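Local coordinates for putative uncharacterized protein (PDB 4GNX) that is a subunit of Replication protein A, a single-stranded DNA-binding complex, and probably contacts the DNA through its OB-fold domains, at residues Y74-A84 against Y95-E106. Residues are numbered along the deposited sequence; the frame is centred on the assembly and turned at random.
Sequences YLISKARVNIA and YEITFENSTEIE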
ATOM      1  N   TYR C  74     -25.444  16.699  21.480  1.00 64.68           N
ATOM      2  CA  TYR C  74     -25.572  16.133  22.816  1.00 64.82           C
ATOM      3  C   TYR C  74     -24.563  16.645  23.839  1.00 64.61           C
ATOM      4  O   TYR C  74     -23.454  17.067  23.498  1.00 62.56           O
ATOM      5  CB  TYR C  74     -25.462  14.614  22.745  1.00 61.39           C
ATOM      6  CG  TYR C  74     -26.466  13.939  21.840  1.00 62.08           C
ATOM      7  CD1 TYR C  74     -26.251  13.857  20.463  1.00 60.26           C
ATOM      8  CD2 TYR C  74     -27.621  13.356  22.363  1.00 64.92           C
ATOM      9  CE1 TYR C  74     -27.164  13.225  19.634  1.00 61.61           C
ATOM     10  CE2 TYR C  74     -28.535  12.717  21.538  1.00 66.13           C
ATOM     11  CZ  TYR C  74     -28.301  12.657  20.175  1.00 64.34           C
ATOM     12  OH  TYR C  74     -29.201  12.031  19.349  1.00 66.12           O
ATOM     13  N   LEU C  75     -24.988  16.602  25.099  1.00 67.36           N
ATOM     14  CA  LEU C  75     -24.131  16.791  26.255  1.00 66.70           C
ATOM     15  C   LEU C  75     -23.711  15.408  26.681  1.00 65.05           C
ATOM     16  O   LEU C  75     -24.548  14.603  27.109  1.00 66.47           O
ATOM     17  CB  LEU C  75     -24.910  17.417  27.412  1.00 71.99           C
ATOM     18  CG  LEU C  75     -25.033  18.934  27.508  1.00 75.52           C
ATOM     19  CD1 LEU C  75     -26.398  19.310  28.071  1.00 81.97           C
ATOM     20  CD2 LEU C  75     -23.911  19.502  28.361  1.00 74.49           C
ATOM     21  N   ILE C  76     -22.415  15.136  26.559  1.00 62.26           N
ATOM     22  CA  ILE C  76     -21.853  13.858  26.959  1.00 59.58           C
ATOM     23  C   ILE C  76     -20.868  14.091  28.099  1.00 60.14           C
ATOM     24  O   ILE C  76     -20.121  15.081  28.110  1.00 58.51           O
ATOM     25  CB  ILE C  76     -21.172  13.160  25.775  1.00 56.07           C
ATOM     26  CG1 ILE C  76     -22.160  12.996  24.620  1.00 56.19           C
ATOM     27  CG2 ILE C  76     -20.609  11.807  26.194  1.00 54.62           C
ATOM     28  CD1 ILE C  76     -21.483  12.897  23.269  1.00 53.58           C
ATOM     29  N   SER C  77     -20.873  13.169  29.056  1.00 62.29           N
ATOM     30  CA  SER C  77     -20.198  13.385  30.325  1.00 65.05           C
ATOM     31  C   SER C  77     -19.851  12.084  31.030  1.00 65.98           C
ATOM     32  O   SER C  77     -20.627  11.130  31.010  1.00 67.10           O
ATOM     33  CB  SER C  77     -21.104  14.212  31.243  1.00 70.11           C
ATOM     34  OG  SER C  77     -20.353  14.864  32.242  1.00 71.13           O
ATOM     35  N   LYS C  78     -18.680  12.074  31.660  1.00 67.17           N
ATOM     36  CA  LYS C  78     -18.252  10.998  32.564  1.00 68.83           C
ATOM     37  C   LYS C  78     -18.063   9.665  31.846  1.00 63.47           C
ATOM     38  O   LYS C  78     -18.732   8.666  32.147  1.00 63.76           O
ATOM     39  CB  LYS C  78     -19.193  10.881  33.773  1.00 77.38           C
ATOM     40  CG  LYS C  78     -18.455  10.892  35.096  1.00 84.43           C
ATOM     41  CD  LYS C  78     -19.181  11.758  36.119  1.00 96.38           C
ATOM     42  CE  LYS C  78     -18.412  11.875  37.441  1.00104.31           C
ATOM     43  NZ  LYS C  78     -17.054  12.469  37.255  1.00104.48           N
ATOM     44  N   ALA C  79     -17.127   9.698  30.896  1.00 59.02           N
ATOM     45  CA  ALA C  79     -16.702   8.575  30.061  1.00 54.59           C
ATOM     46  C   ALA C  79     -15.162   8.519  30.016  1.00 52.44           C
ATOM     47  O   ALA C  79     -14.496   9.512  30.294  1.00 51.12           O
ATOM     48  CB  ALA C  79     -17.258   8.755  28.665  1.00 50.87           C
ATOM     49  N   ARG C  80     -14.599   7.364  29.665  1.00 52.94           N
ATOM     50  CA  ARG C  80     -13.140   7.206  29.641  1.00 52.47           C
ATOM     51  C   ARG C  80     -12.541   7.762  28.357  1.00 47.78           C
ATOM     52  O   ARG C  80     -13.108   7.622  27.278  1.00 45.19           O
ATOM     53  CB  ARG C  80     -12.710   5.737  29.843  1.00 56.74           C
ATOM     54  CG  ARG C  80     -13.484   5.014  30.941  1.00 65.39           C
ATOM     55  CD  ARG C  80     -12.696   4.024  31.817  1.00 70.12           C
ATOM     56  NE  ARG C  80     -13.611   3.432  32.811  1.00 75.17           N
ATOM     57  CZ  ARG C  80     -13.302   2.502  33.714  1.00 81.33           C
ATOM     58  NH1 ARG C  80     -12.069   2.006  33.796  1.00 84.09           N
ATOM     59  NH2 ARG C  80     -14.246   2.059  34.544  1.00 84.71           N
ATOM     60  N   VAL C  81     -11.397   8.421  28.500  1.00 46.87           N
ATOM     61  CA  VAL C  81     -10.592   8.817  27.358  1.00 43.58           C
ATOM     62  C   VAL C  81      -9.503   7.778  27.199  1.00 43.55           C
ATOM     63  O   VAL C  81      -8.707   7.546  28.120  1.00 43.42           O
ATOM     64  CB  VAL C  81      -9.903  10.166  27.557  1.00 42.22           C
ATOM     65  CG1 VAL C  81      -9.130  10.520  26.304  1.00 40.40           C
ATOM     66  CG2 VAL C  81     -10.906  11.245  27.905  1.00 41.66           C
ATOM     67  N   ASN C  82      -9.481   7.183  26.015  1.00 42.78           N
ATOM     68  CA  ASN C  82      -8.595   6.091  25.686  1.00 44.13           C
ATOM     69  C   ASN C  82      -7.694   6.421  24.541  1.00 40.29           C
ATOM     70  O   ASN C  82      -7.968   7.353  23.802  1.00 37.43           O
ATOM     71  CB  ASN C  82      -9.426   4.900  25.264  1.00 49.01           C
ATOM     72  CG  ASN C  82      -9.803   4.044  26.428  1.00 56.75           C
ATOM     73  OD1 ASN C  82      -9.025   3.888  27.381  1.00 61.53           O
ATOM     74  ND2 ASN C  82     -10.997   3.472  26.370  1.00 60.53           N
ATOM     75  N   ILE C  83      -6.628   5.640  24.399  1.00 40.95           N
ATOM     76  CA  ILE C  83      -5.767   5.690  23.233  1.00 41.11           C
ATOM     77  C   ILE C  83      -6.553   5.263  22.005  1.00 39.89           C
ATOM     78  O   ILE C  83      -7.212   4.237  22.030  1.00 41.81           O
ATOM     79  CB  ILE C  83      -4.599   4.715  23.389  1.00 44.91           C
ATOM     80  CG1 ILE C  83      -3.942   4.863  24.772  1.00 47.57           C
ATOM     81  CG2 ILE C  83      -3.604   4.866  22.243  1.00 45.20           C
ATOM     82  CD1 ILE C  83      -3.342   6.223  25.062  1.00 47.65           C
ATOM     83  N   ALA C  84      -6.500   6.052  20.938  1.00 37.93           N
ATOM     84  CA  ALA C  84      -7.261   5.748  19.736  1.00 37.05           C
ATOM     85  C   ALA C  84      -6.741   4.474  19.096  1.00 40.35           C
ATOM     86  O   ALA C  84      -5.531   4.250  19.069  1.00 42.97           O
ATOM     87  CB  ALA C  84      -7.180   6.900  18.764  1.00 34.66           C
ATOM     88  N   TYR C  95      -6.558  10.447  20.902  1.00 38.73           N
ATOM     89  CA  TYR C  95      -7.469   9.788  21.837  1.00 37.82           C
ATOM     90  C   TYR C  95      -8.822   9.381  21.226  1.00 37.97           C
ATOM     91  O   TYR C  95      -9.177   9.814  20.123  1.00 36.47           O
ATOM     92  CB  TYR C  95      -7.683  10.666  23.074  1.00 36.51           C
ATOM     93  CG  TYR C  95      -6.398  11.038  23.796  1.00 36.89           C
ATOM     94  CD1 TYR C  95      -5.508  10.057  24.211  1.00 37.47           C
ATOM     95  CD2 TYR C  95      -6.087  12.375  24.072  1.00 36.90           C
ATOM     96  CE1 TYR C  95      -4.341  10.383  24.860  1.00 39.29           C
ATOM     97  CE2 TYR C  95      -4.921  12.716  24.729  1.00 38.52           C
ATOM     98  CZ  TYR C  95      -4.052  11.716  25.120  1.00 40.29           C
ATOM     99  OH  TYR C  95      -2.886  12.045  25.777  1.00 42.45           O
ATOM    100  N   GLU C  96      -9.533   8.499  21.934  1.00 40.23           N
ATOM    101  CA  GLU C  96     -10.970   8.283  21.732  1.00 42.23           C
ATOM    102  C   GLU C  96     -11.722   8.074  23.056  1.00 42.01           C
ATOM    103  O   GLU C  96     -11.098   7.972  24.123  1.00 42.41           O
ATOM    104  CB  GLU C  96     -11.286   7.196  20.685  1.00 47.28           C
ATOM    105  CG  GLU C  96     -10.548   5.876  20.807  1.00 54.43           C
ATOM    106  CD  GLU C  96     -10.486   5.094  19.482  1.00 62.95           C
ATOM    107  OE1 GLU C  96     -10.452   3.841  19.547  1.00 71.92           O
ATOM    108  OE2 GLU C  96     -10.440   5.707  18.375  1.00 62.73           O
ATOM    109  N   ILE C  97     -13.054   8.050  22.986  1.00 40.49           N
ATOM    110  CA  ILE C  97     -13.887   7.911  24.174  1.00 40.55           C
ATOM    111  C   ILE C  97     -14.569   6.556  24.250  1.00 42.80           C
ATOM    112  O   ILE C  97     -15.080   6.058  23.250  1.00 44.15           O
ATOM    113  CB  ILE C  97     -14.978   8.967  24.183  1.00 40.03           C
ATOM    114  CG1 ILE C  97     -14.375  10.358  24.384  1.00 39.41           C
ATOM    115  CG2 ILE C  97     -16.031   8.639  25.235  1.00 42.47           C
ATOM    116  CD1 ILE C  97     -15.328  11.474  24.007  1.00 39.62           C
ATOM    117  N   THR C  98     -14.585   5.962  25.435  1.00 45.10           N
ATOM    118  CA  THR C  98     -15.365   4.743  25.652  1.00 48.62           C
ATOM    119  C   THR C  98     -16.447   5.009  26.692  1.00 51.28           C
ATOM    120  O   THR C  98     -16.171   5.501  27.783  1.00 52.28           O
ATOM    121  CB  THR C  98     -14.512   3.542  26.113  1.00 51.78           C
ATOM    122  OG1 THR C  98     -13.235   3.576  25.477  1.00 53.88           O
ATOM    123  CG2 THR C  98     -15.184   2.238  25.754  1.00 52.99           C
ATOM    124  N   PHE C  99     -17.684   4.688  26.336  1.00 52.98           N
ATOM    125  CA  PHE C  99     -18.791   4.845  27.244  1.00 55.50           C
ATOM    126  C   PHE C  99     -18.744   3.770  28.318  1.00 59.95           C
ATOM    127  O   PHE C  99     -18.736   2.569  28.029  1.00 58.95           O
ATOM    128  CB  PHE C  99     -20.115   4.764  26.497  1.00 54.37           C
ATOM    129  CG  PHE C  99     -20.281   5.801  25.434  1.00 51.57           C
ATOM    130  CD1 PHE C  99     -19.784   7.095  25.606  1.00 50.43           C
ATOM    131  CD2 PHE C  99     -20.985   5.500  24.268  1.00 51.29           C
ATOM    132  CE1 PHE C  99     -19.956   8.063  24.621  1.00 48.88           C
ATOM    133  CE2 PHE C  99     -21.160   6.460  23.281  1.00 50.35           C
ATOM    134  CZ  PHE C  99     -20.649   7.745  23.461  1.00 49.08           C
ATOM    135  N   GLU C 100     -18.695   4.234  29.559  1.00 65.97           N
ATOM    136  CA  GLU C 100     -18.847   3.382  30.730  1.00 73.49           C
ATOM    137  C   GLU C 100     -20.290   3.495  31.254  1.00 74.04           C
ATOM    138  O   GLU C 100     -21.087   4.287  30.739  1.00 71.12           O
ATOM    139  CB  GLU C 100     -17.808   3.754  31.803  1.00 79.85           C
ATOM    140  CG  GLU C 100     -17.686   5.254  32.070  1.00 85.02           C
ATOM    141  CD  GLU C 100     -16.549   5.624  33.019  1.00 91.26           C
ATOM    142  OE1 GLU C 100     -16.092   4.754  33.804  1.00 98.04           O
ATOM    143  OE2 GLU C 100     -16.114   6.801  32.986  1.00 89.41           O
ATOM    144  N   ASN C 101     -20.628   2.701  32.263  1.00 77.33           N
ATOM    145  CA  ASN C 101     -21.977   2.738  32.814  1.00 80.16           C
ATOM    146  C   ASN C 101     -22.365   4.046  33.502  1.00 79.98           C
ATOM    147  O   ASN C 101     -23.534   4.415  33.507  1.00 80.62           O
ATOM    148  CB  ASN C 101     -22.244   1.527  33.703  1.00 85.23           C
ATOM    149  CG  ASN C 101     -22.639   0.306  32.900  1.00 86.16           C
ATOM    150  OD1 ASN C 101     -22.608  -0.813  33.405  1.00 89.75           O
ATOM    151  ND2 ASN C 101     -23.012   0.516  31.633  1.00 83.24           N
ATOM    152  N   SER C 102     -21.381   4.757  34.044  1.00 78.30           N
ATOM    153  CA  SER C 102     -21.620   6.069  34.648  1.00 79.44           C
ATOM    154  C   SER C 102     -21.903   7.192  33.624  1.00 75.87           C
ATOM    155  O   SER C 102     -22.145   8.342  34.008  1.00 76.17           O
ATOM    156  CB  SER C 102     -20.419   6.466  35.509  1.00 80.02           C
ATOM    157  OG  SER C 102     -19.481   7.220  34.754  1.00 75.93           O
ATOM    158  N   THR C 103     -21.858   6.863  32.336  1.00 72.10           N
ATOM    159  CA  THR C 103     -21.885   7.878  31.287  1.00 69.13           C
ATOM    160  C   THR C 103     -23.248   8.574  31.164  1.00 72.94           C
ATOM    161  O   THR C 103     -24.292   7.926  31.069  1.00 75.02           O
ATOM    162  CB  THR C 103     -21.395   7.310  29.933  1.00 64.29           C
ATOM    163  OG1 THR C 103     -19.996   7.033  30.018  1.00 62.26           O
ATOM    164  CG2 THR C 103     -21.602   8.300  28.793  1.00 61.58           C
ATOM    165  N   GLU C 104     -23.201   9.905  31.183  1.00 74.05           N
ATOM    166  CA  GLU C 104     -24.368  10.764  31.055  1.00 77.31           C
ATOM    167  C   GLU C 104     -24.448  11.336  29.645  1.00 73.57           C
ATOM    168  O   GLU C 104     -23.517  12.009  29.183  1.00 70.08           O
ATOM    169  CB  GLU C 104     -24.273  11.929  32.047  1.00 82.73           C
ATOM    170  CG  GLU C 104     -24.602  11.596  33.498  1.00 90.30           C
ATOM    171  CD  GLU C 104     -26.018  12.005  33.910  1.00 99.19           C
ATOM    172  OE1 GLU C 104     -26.894  12.204  33.029  1.00101.24           O
ATOM    173  OE2 GLU C 104     -26.263  12.132  35.131  1.00103.51           O
ATOM    174  N   ILE C 105     -25.565  11.063  28.973  1.00 73.94           N
ATOM    175  CA  ILE C 105     -25.897  11.684  27.692  1.00 71.86           C
ATOM    176  C   ILE C 105     -27.290  12.319  27.774  1.00 78.72           C
ATOM    177  O   ILE C 105     -28.281  11.656  28.118  1.00 81.03           O
ATOM    178  CB  ILE C 105     -25.844  10.682  26.524  1.00 67.23           C
ATOM    179  CG1 ILE C 105     -24.442  10.082  26.403  1.00 63.56           C
ATOM    180  CG2 ILE C 105     -26.266  11.355  25.223  1.00 66.28           C
ATOM    181  CD1 ILE C 105     -24.342   8.924  25.437  1.00 62.08           C
ATOM    182  N   GLU C 106     -27.347  13.614  27.480  1.00 81.06           N
ATOM    183  CA  GLU C 106     -28.605  14.340  27.385  1.00 86.25           C
ATOM    184  C   GLU C 106     -28.533  15.278  26.186  1.00 86.20           C
ATOM    185  O   GLU C 106     -27.536  15.974  26.004  1.00 83.84           O
ATOM    186  CB  GLU C 106     -28.887  15.107  28.680  1.00 91.61           C
ATOM    187  CG  GLU C 106     -29.443  14.223  29.790  1.00 95.68           C
ATOM    188  CD  GLU C 106     -29.408  14.859  31.174  1.00100.02           C
ATOM    189  OE1 GLU C 106     -28.300  15.108  31.707  1.00 98.25           O
ATOM    190  OE2 GLU C 106     -30.500  15.080  31.741  1.00104.47           O
TER
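In this OB fold, a beta hairpin, strand 80-83 against strand 95-99, runs on past Lys78-Ala79 and a type I turn at Glu100-Thr103 into a second antiparallel pair, 74-77 with 104-106. The ladder holds at both ends: Asn82 N reaches Glu96 O at 2.6 Å, the N-H almost straight at 177°, and Leu75 N meets Glu106 O at 2.8 Å. Where the strands break, Lys78 O lies 3.1 Å from Ser102 OG, a weak bond, with Thr103 OG1 also near it. Just beyond, Arg80 NE bonds Glu100 OE1 at 3.0 Å in a salt bridge, coming from above the carboxylate, whose plane stands 61° from the guanidinium. Glu100 CG sits between its backbone N and carbonyl carbon (chi1 47°), which brings the acid back over Lys78 and Ala79. On the face that carries Ile76, Ile105, Val81 and Ile97, Ile76 CG1 lies beside Ile105 CG1 at 4.1 Å. Ile76 CG2 meets the Phe99 ring obliquely. Ala79 CB packs on Ile97 CG2 at 3.6 Å; Ile97 and Phe99 both reach Ala54 of strand 51-57. Arg80 NH1 also makes a long, weak ion pair with a DNA phosphate, so Glu100 probably helps hold a guanidinium that lies near the bound DNA.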